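Local coordinates for protein oxaloacetate acetyl hydrolase (Cryphonectria parasitica, PDB 3LYE) that is an enzyme of the phosphoenolpyruvate phosphomutase family, built on a TIM-type beta/alpha barrel, assembled as a tetramer and modelled with bound calcium ions, at residues A[108-111]-A[112-116]; A[138-141]-A[142-146]; A[234-238]-A[239-243]; A[257-260]-A[261-265]; A[287-290]-A[291-295]. One frame throughout, in Å; residues are numbered along the deposited sequence.

Contact 1 of 5, residues A[108-111]-A[112-116]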
# COMPACT_ATOMS: atom_id res chain seq x y z
N THR A 108 -11.43 6.21 -9.94
CA THR A 108 -11.21 4.81 -10.25
C THR A 108 -10.84 4.64 -11.72
O THR A 108 -9.87 3.96 -12.05
CB THR A 108 -12.46 3.98 -9.89
OG1 THR A 108 -12.71 4.05 -8.47
CG2 THR A 108 -12.26 2.53 -10.28
N VAL A 109 -11.63 5.24 -12.62
CA VAL A 109 -11.34 5.12 -14.03
C VAL A 109 -9.97 5.72 -14.33
O VAL A 109 -9.21 5.12 -15.09
CB VAL A 109 -12.49 5.75 -14.88
CG1 VAL A 109 -12.08 5.76 -16.37
CG2 VAL A 109 -13.77 4.96 -14.68
N GLU A 110 -9.67 6.89 -13.78
CA GLU A 110 -8.39 7.53 -14.04
C GLU A 110 -7.26 6.62 -13.58
O GLU A 110 -6.26 6.48 -14.28
CB GLU A 110 -8.39 8.84 -13.30
CG GLU A 110 -7.10 9.60 -13.32
CD GLU A 110 -7.23 10.88 -12.52
OE1 GLU A 110 -7.94 10.86 -11.47
OE2 GLU A 110 -6.63 11.88 -12.94
N HIS A 111 -7.36 6.07 -12.37
CA HIS A 111 -6.32 5.20 -11.83
C HIS A 111 -6.15 3.92 -12.65
O HIS A 111 -5.04 3.48 -12.91
CB HIS A 111 -6.58 4.91 -10.35
CG HIS A 111 -6.25 6.06 -9.46
ND1 HIS A 111 -5.52 5.93 -8.31
CD2 HIS A 111 -6.54 7.38 -9.57
CE1 HIS A 111 -5.36 7.12 -7.75
NE2 HIS A 111 -5.93 8.02 -8.51
N TYR A 112 -7.26 3.35 -13.09
CA TYR A 112 -7.21 2.15 -13.91
C TYR A 112 -6.51 2.51 -15.23
O TYR A 112 -5.64 1.78 -15.71
CB TYR A 112 -8.60 1.57 -14.17
CG TYR A 112 -9.14 0.64 -13.10
CD1 TYR A 112 -8.76 0.75 -11.76
CD2 TYR A 112 -10.07 -0.31 -13.44
CE1 TYR A 112 -9.29 -0.09 -10.81
CE2 TYR A 112 -10.60 -1.15 -12.51
CZ TYR A 112 -10.20 -1.04 -11.18
OH TYR A 112 -10.76 -1.89 -10.24
N ILE A 113 -6.91 3.62 -15.84
CA ILE A 113 -6.28 4.03 -17.09
C ILE A 113 -4.77 4.22 -16.94
O ILE A 113 -3.99 3.73 -17.76
CB ILE A 113 -6.96 5.31 -17.63
CG1 ILE A 113 -8.32 4.94 -18.24
CG2 ILE A 113 -6.13 6.04 -18.69
CD1 ILE A 113 -9.20 6.12 -18.56
N ARG A 114 -4.37 4.96 -15.91
CA ARG A 114 -2.96 5.23 -15.61
C ARG A 114 -2.18 3.95 -15.39
O ARG A 114 -0.98 3.88 -15.71
CB ARG A 114 -2.84 6.07 -14.29
CG ARG A 114 -3.13 7.49 -14.52
CD ARG A 114 -3.37 8.30 -13.26
NE ARG A 114 -2.47 7.99 -12.17
CZ ARG A 114 -2.65 8.39 -10.93
NH1 ARG A 114 -1.77 8.00 -10.01
NH2 ARG A 114 -3.67 9.18 -10.61
N SER A 115 -2.85 2.96 -14.81
CA SER A 115 -2.25 1.67 -14.51
C SER A 115 -2.24 0.69 -15.67
O SER A 115 -1.93 -0.48 -15.50
CB SER A 115 -2.94 1.03 -13.31
OG SER A 115 -2.61 1.69 -12.10
N GLY A 116 -2.59 1.14 -16.86
CA GLY A 116 -2.58 0.29 -18.04
C GLY A 116 -3.72 -0.68 -18.18
O GLY A 116 -3.65 -1.57 -19.02

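Contact 2 of 5, residues A[138-141]-A[142-146]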
# COMPACT_ATOMS: atom_id res chain seq x y z
N LYS A 138 -30.00 -5.71 -4.85
CA LYS A 138 -30.57 -4.38 -5.01
C LYS A 138 -29.82 -3.45 -5.92
O LYS A 138 -28.61 -3.40 -5.88
CB LYS A 138 -30.58 -3.70 -3.65
CG LYS A 138 -31.81 -2.90 -3.34
CD LYS A 138 -32.99 -3.83 -3.10
CE LYS A 138 -34.10 -3.13 -2.33
NZ LYS A 138 -34.65 -1.93 -3.03
N VAL A 139 -30.56 -2.69 -6.72
CA VAL A 139 -29.92 -1.75 -7.63
C VAL A 139 -30.42 -0.33 -7.37
O VAL A 139 -31.49 -0.12 -6.81
CB VAL A 139 -30.18 -2.08 -9.11
CG1 VAL A 139 -29.54 -3.39 -9.47
CG2 VAL A 139 -31.66 -2.05 -9.45
N VAL A 140 -29.61 0.63 -7.80
CA VAL A 140 -29.95 2.03 -7.63
C VAL A 140 -30.89 2.41 -8.76
O VAL A 140 -31.17 1.61 -9.65
CB VAL A 140 -28.70 2.95 -7.67
CG1 VAL A 140 -27.75 2.63 -6.51
CG2 VAL A 140 -27.97 2.84 -9.02
N SER A 141 -31.44 3.62 -8.70
CA SER A 141 -32.33 4.06 -9.74
C SER A 141 -31.59 4.19 -11.08
O SER A 141 -30.37 4.29 -11.12
CB SER A 141 -32.92 5.41 -9.36
OG SER A 141 -31.94 6.41 -9.42
N ARG A 142 -32.34 4.24 -12.17
CA ARG A 142 -31.74 4.36 -13.47
C ARG A 142 -30.90 5.64 -13.53
O ARG A 142 -29.75 5.64 -14.00
CB ARG A 142 -32.81 4.35 -14.55
CG ARG A 142 -32.19 4.23 -15.91
CD ARG A 142 -33.21 4.19 -17.02
NE ARG A 142 -34.20 3.13 -16.91
CZ ARG A 142 -35.28 3.07 -17.69
NH1 ARG A 142 -35.47 4.02 -18.60
NH2 ARG A 142 -36.16 2.10 -17.56
N ASP A 143 -31.45 6.74 -13.04
CA ASP A 143 -30.72 8.00 -13.06
C ASP A 143 -29.43 7.93 -12.22
O ASP A 143 -28.41 8.45 -12.63
CB ASP A 143 -31.61 9.11 -12.54
CG ASP A 143 -32.53 9.71 -13.62
OD1 ASP A 143 -33.45 10.44 -13.22
OD2 ASP A 143 -32.35 9.45 -14.84
N GLU A 144 -29.48 7.32 -11.05
CA GLU A 144 -28.30 7.20 -10.19
C GLU A 144 -27.23 6.36 -10.89
O GLU A 144 -26.03 6.62 -10.76
CB GLU A 144 -28.65 6.56 -8.86
CG GLU A 144 -29.64 7.31 -7.97
CD GLU A 144 -29.90 6.55 -6.66
OE1 GLU A 144 -29.05 6.69 -5.75
OE2 GLU A 144 -30.90 5.79 -6.54
N TYR A 145 -27.65 5.34 -11.61
CA TYR A 145 -26.71 4.51 -12.33
C TYR A 145 -26.04 5.30 -13.46
O TYR A 145 -24.84 5.22 -13.66
CB TYR A 145 -27.41 3.32 -12.92
CG TYR A 145 -26.62 2.46 -13.84
CD1 TYR A 145 -25.40 1.93 -13.46
CD2 TYR A 145 -27.13 2.09 -15.08
CE1 TYR A 145 -24.70 1.08 -14.29
CE2 TYR A 145 -26.45 1.23 -15.90
CZ TYR A 145 -25.24 0.73 -15.51
OH TYR A 145 -24.60 -0.13 -16.35
N LEU A 146 -26.82 6.10 -14.17
CA LEU A 146 -26.30 6.90 -15.27
C LEU A 146 -25.31 7.95 -14.78
O LEU A 146 -24.43 8.32 -15.54
CB LEU A 146 -27.40 7.46 -16.14
CG LEU A 146 -28.25 6.40 -16.80
CD1 LEU A 146 -29.44 7.06 -17.51
CD2 LEU A 146 -27.45 5.57 -17.75

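Contact 3 of 5, residues A[234-238]-A[239-243]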
# COMPACT_ATOMS: atom_id res chain seq x y z
N GLU A 234 -18.20 -21.83 -27.64
CA GLU A 234 -18.80 -21.93 -28.97
C GLU A 234 -20.22 -21.42 -28.99
O GLU A 234 -20.62 -20.75 -29.93
CB GLU A 234 -18.77 -23.37 -29.45
CG GLU A 234 -17.38 -23.83 -29.81
CD GLU A 234 -17.36 -25.24 -30.39
OE1 GLU A 234 -18.43 -25.73 -30.83
OE2 GLU A 234 -16.27 -25.85 -30.42
N GLU A 235 -21.00 -21.76 -27.97
CA GLU A 235 -22.38 -21.31 -27.88
C GLU A 235 -22.48 -19.79 -27.72
O GLU A 235 -23.32 -19.14 -28.37
CB GLU A 235 -23.09 -21.99 -26.71
CG GLU A 235 -23.43 -23.46 -26.95
CD GLU A 235 -23.95 -24.16 -25.71
OE1 GLU A 235 -23.62 -23.73 -24.59
OE2 GLU A 235 -24.68 -25.16 -25.86
N ALA A 236 -21.65 -19.21 -26.86
CA ALA A 236 -21.68 -17.76 -26.65
C ALA A 236 -21.33 -17.04 -27.94
O ALA A 236 -21.90 -16.03 -28.27
CB ALA A 236 -20.76 -17.36 -25.50
N LYS A 237 -20.39 -17.59 -28.70
CA LYS A 237 -19.97 -16.98 -29.96
C LYS A 237 -21.13 -17.00 -30.95
O LYS A 237 -21.39 -16.02 -31.66
CB LYS A 237 -18.76 -17.75 -30.48
CG LYS A 237 -18.41 -17.48 -31.92
CD LYS A 237 -17.65 -16.19 -32.04
CE LYS A 237 -17.36 -15.85 -33.50
NZ LYS A 237 -16.04 -16.42 -33.91
N ALA A 238 -21.82 -18.13 -31.02
CA ALA A 238 -22.94 -18.24 -31.94
C ALA A 238 -24.11 -17.31 -31.54
O ALA A 238 -24.83 -16.80 -32.41
CB ALA A 238 -23.39 -19.69 -32.05
N MET A 239 -24.26 -17.07 -30.23
CA MET A 239 -25.31 -16.18 -29.69
C MET A 239 -25.01 -14.73 -30.07
O MET A 239 -25.90 -13.88 -30.01
CB MET A 239 -25.34 -16.22 -28.15
CG MET A 239 -26.11 -17.41 -27.54
SD MET A 239 -26.09 -17.41 -25.72
CE MET A 239 -24.37 -17.35 -25.28
N GLY A 240 -23.75 -14.43 -30.40
CA GLY A 240 -23.34 -13.09 -30.79
C GLY A 240 -22.58 -12.24 -29.78
O GLY A 240 -22.34 -11.07 -30.03
N PHE A 241 -22.26 -12.80 -28.63
CA PHE A 241 -21.52 -12.06 -27.62
C PHE A 241 -20.15 -11.71 -28.18
O PHE A 241 -19.61 -12.44 -29.00
CB PHE A 241 -21.38 -12.90 -26.34
CG PHE A 241 -22.63 -12.95 -25.49
CD1 PHE A 241 -22.95 -11.89 -24.66
CD2 PHE A 241 -23.47 -14.05 -25.52
CE1 PHE A 241 -24.10 -11.90 -23.92
CE2 PHE A 241 -24.61 -14.08 -24.75
CZ PHE A 241 -24.92 -13.02 -23.95
N ARG A 242 -19.55 -10.61 -27.72
CA ARG A 242 -18.22 -10.21 -28.19
C ARG A 242 -17.13 -10.46 -27.16
O ARG A 242 -15.98 -10.54 -27.53
CB ARG A 242 -18.19 -8.75 -28.65
CG ARG A 242 -18.98 -8.55 -29.94
CD ARG A 242 -18.50 -9.43 -31.13
NE ARG A 242 -17.07 -9.50 -31.21
CZ ARG A 242 -16.24 -8.49 -31.46
NH1 ARG A 242 -16.74 -7.29 -31.76
NH2 ARG A 242 -14.92 -8.68 -31.38
N ILE A 243 -17.49 -10.51 -25.89
CA ILE A 243 -16.52 -10.79 -24.84
C ILE A 243 -17.16 -11.79 -23.89
O ILE A 243 -18.36 -11.73 -23.66
CB ILE A 243 -16.10 -9.53 -24.02
CG1 ILE A 243 -15.65 -8.41 -24.97
CG2 ILE A 243 -15.03 -9.87 -22.96
CD1 ILE A 243 -15.37 -7.07 -24.26
O HOH W 1 -20.11 -13.64 -31.55

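Contact 4 of 5, residues A[257-260]-A[261-265]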
# COMPACT_ATOMS: atom_id res chain seq x y z
N ALA A 257 -7.52 -27.72 -5.09
CA ALA A 257 -6.19 -28.33 -5.09
C ALA A 257 -5.44 -28.07 -3.77
O ALA A 257 -4.78 -28.98 -3.24
CB ALA A 257 -5.38 -27.82 -6.26
N ILE A 258 -5.47 -26.81 -3.31
CA ILE A 258 -4.84 -26.46 -2.06
C ILE A 258 -5.47 -27.32 -0.93
O ILE A 258 -4.76 -27.88 -0.08
CB ILE A 258 -5.02 -24.97 -1.77
CG1 ILE A 258 -4.20 -24.18 -2.76
CG2 ILE A 258 -4.70 -24.65 -0.32
CD1 ILE A 258 -4.52 -22.68 -2.75
N ARG A 259 -6.79 -27.46 -0.94
CA ARG A 259 -7.46 -28.23 0.10
C ARG A 259 -7.07 -29.70 0.09
O ARG A 259 -6.74 -30.28 1.12
CB ARG A 259 -8.96 -28.10 -0.01
CG ARG A 259 -9.70 -28.59 1.19
CD ARG A 259 -11.16 -28.67 0.95
NE ARG A 259 -11.88 -28.67 2.23
CZ ARG A 259 -11.98 -29.72 3.04
NH1 ARG A 259 -12.63 -29.58 4.18
NH2 ARG A 259 -11.43 -30.90 2.75
N GLU A 260 -7.11 -30.31 -1.08
CA GLU A 260 -6.76 -31.73 -1.19
C GLU A 260 -5.31 -31.96 -0.76
O GLU A 260 -4.99 -32.95 -0.10
CB GLU A 260 -6.95 -32.22 -2.63
CG GLU A 260 -6.64 -33.69 -2.85
CD GLU A 260 -7.33 -34.26 -4.08
OE1 GLU A 260 -7.73 -33.46 -4.95
OE2 GLU A 260 -7.46 -35.51 -4.15
N THR A 261 -4.42 -31.05 -1.12
CA THR A 261 -3.02 -31.19 -0.76
C THR A 261 -2.81 -31.07 0.73
O THR A 261 -2.08 -31.83 1.36
CB THR A 261 -2.16 -30.18 -1.50
OG1 THR A 261 -2.22 -30.45 -2.90
CG2 THR A 261 -0.72 -30.26 -1.05
N LEU A 262 -3.44 -30.06 1.33
CA LEU A 262 -3.30 -29.84 2.77
C LEU A 262 -3.92 -30.98 3.58
O LEU A 262 -3.44 -31.30 4.67
CB LEU A 262 -3.82 -28.46 3.14
CG LEU A 262 -2.99 -27.29 2.62
CD1 LEU A 262 -3.65 -26.02 3.13
CD2 LEU A 262 -1.55 -27.45 3.09
N VAL A 263 -4.98 -31.59 3.07
CA VAL A 263 -5.61 -32.74 3.78
C VAL A 263 -4.56 -33.87 3.76
O VAL A 263 -4.38 -34.57 4.75
CB VAL A 263 -6.93 -33.17 3.10
CG1 VAL A 263 -7.32 -34.58 3.54
CG2 VAL A 263 -8.02 -32.20 3.44
N ARG A 264 -3.88 -34.07 2.63
CA ARG A 264 -2.85 -35.10 2.52
C ARG A 264 -1.72 -34.79 3.51
O ARG A 264 -1.21 -35.68 4.16
CB ARG A 264 -2.30 -35.16 1.09
CG ARG A 264 -1.31 -36.28 0.84
CD ARG A 264 -0.74 -36.17 -0.56
NE ARG A 264 -1.83 -36.21 -1.52
CZ ARG A 264 -2.13 -35.30 -2.44
NH1 ARG A 264 -1.40 -34.21 -2.69
NH2 ARG A 264 -3.19 -35.53 -3.18
N LEU A 265 -1.29 -33.53 3.61
CA LEU A 265 -0.23 -33.21 4.54
C LEU A 265 -0.69 -33.47 5.98
O LEU A 265 0.03 -34.07 6.78
CB LEU A 265 0.17 -31.74 4.40
CG LEU A 265 1.18 -31.22 5.42
CD1 LEU A 265 2.45 -32.02 5.30
CD2 LEU A 265 1.39 -29.77 5.17
O HOH W 2 -6.21 -36.84 -2.14

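Contact 5 of 5, residues A[287-290]-A[291-295]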
# COMPACT_ATOMS: atom_id res chain seq x y z
N GLY A 287 8.12 -15.09 -14.57
CA GLY A 287 9.08 -14.13 -15.08
C GLY A 287 10.54 -14.24 -14.83
O GLY A 287 11.28 -13.26 -14.97
N LEU A 288 11.00 -15.45 -14.56
CA LEU A 288 12.43 -15.62 -14.30
C LEU A 288 13.27 -15.25 -15.48
O LEU A 288 14.29 -14.59 -15.33
CB LEU A 288 12.71 -17.07 -13.90
CG LEU A 288 14.19 -17.38 -13.63
CD1 LEU A 288 14.69 -16.59 -12.45
CD2 LEU A 288 14.34 -18.88 -13.37
N GLN A 289 12.85 -15.66 -16.68
CA GLN A 289 13.66 -15.32 -17.86
C GLN A 289 13.81 -13.82 -18.05
O GLN A 289 14.88 -13.34 -18.34
CB GLN A 289 13.18 -16.01 -19.13
CG GLN A 289 14.17 -15.77 -20.28
CD GLN A 289 15.52 -16.43 -20.01
OE1 GLN A 289 15.59 -17.53 -19.45
NE2 GLN A 289 16.61 -15.76 -20.39
N ASP A 290 12.76 -13.04 -17.84
CA ASP A 290 12.87 -11.60 -18.00
C ASP A 290 13.86 -11.05 -16.97
O ASP A 290 14.66 -10.16 -17.26
CB ASP A 290 11.53 -10.92 -17.68
CG ASP A 290 10.53 -11.03 -18.79
OD1 ASP A 290 9.37 -10.65 -18.54
OD2 ASP A 290 10.88 -11.45 -19.92
N ALA A 291 13.82 -11.59 -15.76
CA ALA A 291 14.72 -11.11 -14.72
C ALA A 291 16.16 -11.47 -15.02
O ALA A 291 17.07 -10.66 -14.80
CB ALA A 291 14.29 -11.64 -13.37
N MET A 292 16.36 -12.66 -15.57
CA MET A 292 17.71 -13.11 -15.90
C MET A 292 18.27 -12.24 -17.03
O MET A 292 19.45 -11.96 -17.07
CB MET A 292 17.75 -14.59 -16.27
CG MET A 292 17.50 -15.54 -15.10
SD MET A 292 17.50 -17.26 -15.68
CE MET A 292 17.95 -18.18 -14.20
N GLU A 293 17.42 -11.80 -17.95
CA GLU A 293 17.90 -10.98 -19.05
C GLU A 293 18.30 -9.61 -18.51
O GLU A 293 19.27 -9.04 -18.98
CB GLU A 293 16.86 -10.88 -20.16
CG GLU A 293 16.66 -12.24 -20.87
CD GLU A 293 15.53 -12.22 -21.88
OE1 GLU A 293 15.36 -13.24 -22.59
OE2 GLU A 293 14.81 -11.19 -21.95
N VAL A 294 17.58 -9.10 -17.54
CA VAL A 294 17.93 -7.81 -16.97
C VAL A 294 19.25 -7.95 -16.22
O VAL A 294 20.16 -7.16 -16.40
CB VAL A 294 16.87 -7.34 -15.93
CG1 VAL A 294 17.49 -6.30 -15.02
CG2 VAL A 294 15.62 -6.83 -16.63
N ASP A 295 19.36 -9.00 -15.41
CA ASP A 295 20.55 -9.23 -14.62
C ASP A 295 21.78 -9.44 -15.49
O ASP A 295 22.80 -8.80 -15.30
CB ASP A 295 20.30 -10.42 -13.69
CG ASP A 295 21.26 -10.48 -12.52
OD1 ASP A 295 21.81 -11.56 -12.31
OD2 ASP A 295 21.46 -9.47 -11.81

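Contact 1 of 5, residues A[108-111]-A[112-116]
The shortest polar bond here runs from Ile113 N to Val109 O, at 2.8 Å and 166°, one turn along helix 102-114. Beside it the two side chains meet at their ends, Val109 CG1 lying 3.6 Å from Ile113 CD1, where helix 142-158 packs against them. On another flank Thr108 CG2 sits over one face of the Tyr112 ring, 4.2 Å from its centroid and 18° off the normal, a CH-pi contact. The hydroxyl of the same ring bonds to the backbone O of Asp94, a residue of a calcium site. His111 and Arg114 run side by side, the guanidinium plane 48° from the imidazole. A bend at chi3 of Arg114 carries NH2 over one face of the ring, 3.3 Å from His111 NE2, while NH1 makes a salt bridge with Asp79 of the second subunit. The helix ends in a Schellman motif with Gly116 as C-prime residue, and Gly116 N bonds to Ile113 O at 3.1 Å. The chemistry thus divides by flank: aliphatic toward helix 142-158, aromatic toward the end of strand 91-94, where Asp94 belongs to a calcium site, and cationic at the subunit interface, where Asp79 probably offsets the charge of Arg114.

Contact 2 of 5, residues A[138-141]-A[142-146]
From an extended approach at Val140 and Ser141 (psi 173° and 162°) the chain turns into helix 142-158, whose first turn is closed by Tyr145 N bonding to Ser141 O at 3.0 Å. Ser141 is the N-cap residue, and with Glu144 it forms a capping box. One half of the box is the nearly straight bond from Ser141 N to Glu144 OE2, 3.1 Å and 169°, in which the amide meets the oxygen from above the carboxylate plane. The other half runs from Glu144 N to Ser141 OG, 3.1 Å, although the modelled place of that hydroxyl is less certain. Glu144 has CG anti to its carbonyl carbon and an extended chain, which lets the carboxylate reach back to the amide of Ser141. Outside the box, Val140 turns CG2 toward the first turn, 3.6 Å from Tyr145 N and 4.0 Å from Tyr145 CB, while Val140 CB lies 3.8 Å from Glu144 OE2. The isopropyl group thus lies against one side of the capped turn. Arg142 leads the other way, and its NH2 forms salt bridges with Glu182 and Glu179. Those two glutamates place the capped end beside helix 177-189, which also supplies Arg183 to Val140 O. Backbone bonding of Val140 with Asp124 ties the approach to the loop that follows strand 119-122.

Contact 3 of 5, residues A[234-238]-A[239-243]
Met239 begins its path at CB, 3.4 Å from Ala236 O, close to the carbonyls of the last turn of helix 233-239. CG then passes 3.4 Å from Glu235 O, the atom to which Met239 N is bonded. The sulfur follows in the plane of the Phe241 ring, at its edge. A bend at chi3 (-55°) swings the terminal methyl back over Ala236, CE to CB 3.6 Å, although CE is modelled too near the backbone there and its exact place is doubtful. Phe241 also presents its ring edge to Ala236 O and brings CD2 within 4.3 Å of Ala236 CB. Around this group lie Leu220 of strand 219-223 and Ala206 of helix 203-213, so the apolar ends of Met239 and Phe241 pack against that strand and that helix. The backbone closes with a Schellman motif: Gly240, at positive phi (103°), donates from N to Lys237 O at 3.1 Å, and Phe241 N reaches Ala236 O at 3.3 Å. A water donates both to Lys237 O and to Phe241 O. Ala236 O and Lys237 O are thus met by the amides of the turn, and Lys237 O by a water as well, while sulfur, methyl and ring stay on the apolar side.

Contact 4 of 5, residues A[257-260]-A[261-265]
This is a local contact between successive turns of helix 251-268, the helix that follows the last barrel strand, 243-247, and packs against the third subunit. Its polar centre is Ala257 O, which accepts from Thr261 N at 3.0 Å and from Thr261 OG1, also at 3.0 Å. The two donors arrive from opposite faces of the carbonyl plane. Thr261 OG1 can do this because chi1 (-64°) sets it beside its own backbone N, where it reaches back one turn. On an adjoining flank of the helix, Ile258 and Leu262 lie side by side and point the same way, with Ile258 CG2 3.9 Å from Leu262 CD1. Arg259 is extended from CG to NE and crosses Val263, its NH2 lying 3.7 Å from Val263 CG2, while NH1 forms a salt bridge with Glu43 of the third subunit. Glu260 and Arg264 stand with carboxylate and guanidinium planes 34° apart. Glu260 OE2 is 4.4 Å from Arg264 NH2, too far for a salt bridge, and a water spans the gap, donating to Glu260 OE2 at 2.7 Å and accepting a weak bond from Arg264 NH2. Arg264 NH1 bonds to Val271 O beyond the helix end. The flank with Thr261 and Leu262 faces the third subunit: Leu262 packs on Leu44, Thr261 on Ala249 and Leu265 on Phe246 of that copy, and Ala257 meets its own counterpart there. The arrangement is consistent with the helix exchange between subunits known in this enzyme superfamily.

Contact 5 of 5, residues A[287-290]-A[291-295]
Gly287 and Ala291 open the first turn of helix 288-297, with Gly287 at the N-cap. The same glycine, at positive phi, is the C-prime residue of the Schellman motif that ends helix 279-285, so the last turn of one helix runs almost directly into the start of the next. The backbone bonds come first: Ala291 N to Gly287 O at 3.1 Å, and Met292 N to Leu288 O at 2.8 Å, with the regular pattern continuing through Glu293 and Val294. The apolar pair is Leu288 and Met292, whose side chains cross at a slant. With CG anti to the backbone N (chi1 179°), the branch of Leu288 comes near Met292, its CD2 3.8 Å from Met292 CE and its CG 3.9 Å from Met292 SD. The thioether, extended beyond CG, thereby lies against the isobutyl group. Ala291 and Leu288 also pack on Leu66 of the third subunit, and Ala291 and Val294 on Ile103 and Pro102 of the second, which places this helix where three copies meet. Among the polar side chains, Gln289 bends at chi2 and crosses Glu293 at about a right angle, the amide and carboxylate planes 65° apart. The carboxylates of Asp290 and Glu293 approach each other as like charges, OD2 to OE2 4.4 Å; the helix start may favour the charge of Asp290, and solvent probably screens the pair. In the Gln289 crossing, NE2 lies 3.6 Å from both Glu293 CG and Glu293 OE1.

Overall arrangement
The five contacts follow one another along the chain without touching. Contacts 1, 2 and 3 lie nearer the chain's centre, about 14, 22 and 17 Å from it: contacts 1 and 2 have centres about 23 Å apart, while contacts 1 and 3 lie on opposite sides of that centre, about 28 Å apart. Contact 4, on the helix after the last strand, and contact 5 are each about 28 Å out, and both touch the third subunit; contact 5 shares the second subunit with contact 1. Contact 1 is tied to the Asp94 and Asp96 calcium site by the bond of Tyr112 OH to Asp94 O. The side chain of Tyr112 is about 9 Å from a calcium ion, and that of Arg264 in contact 4 about 8 Å from one.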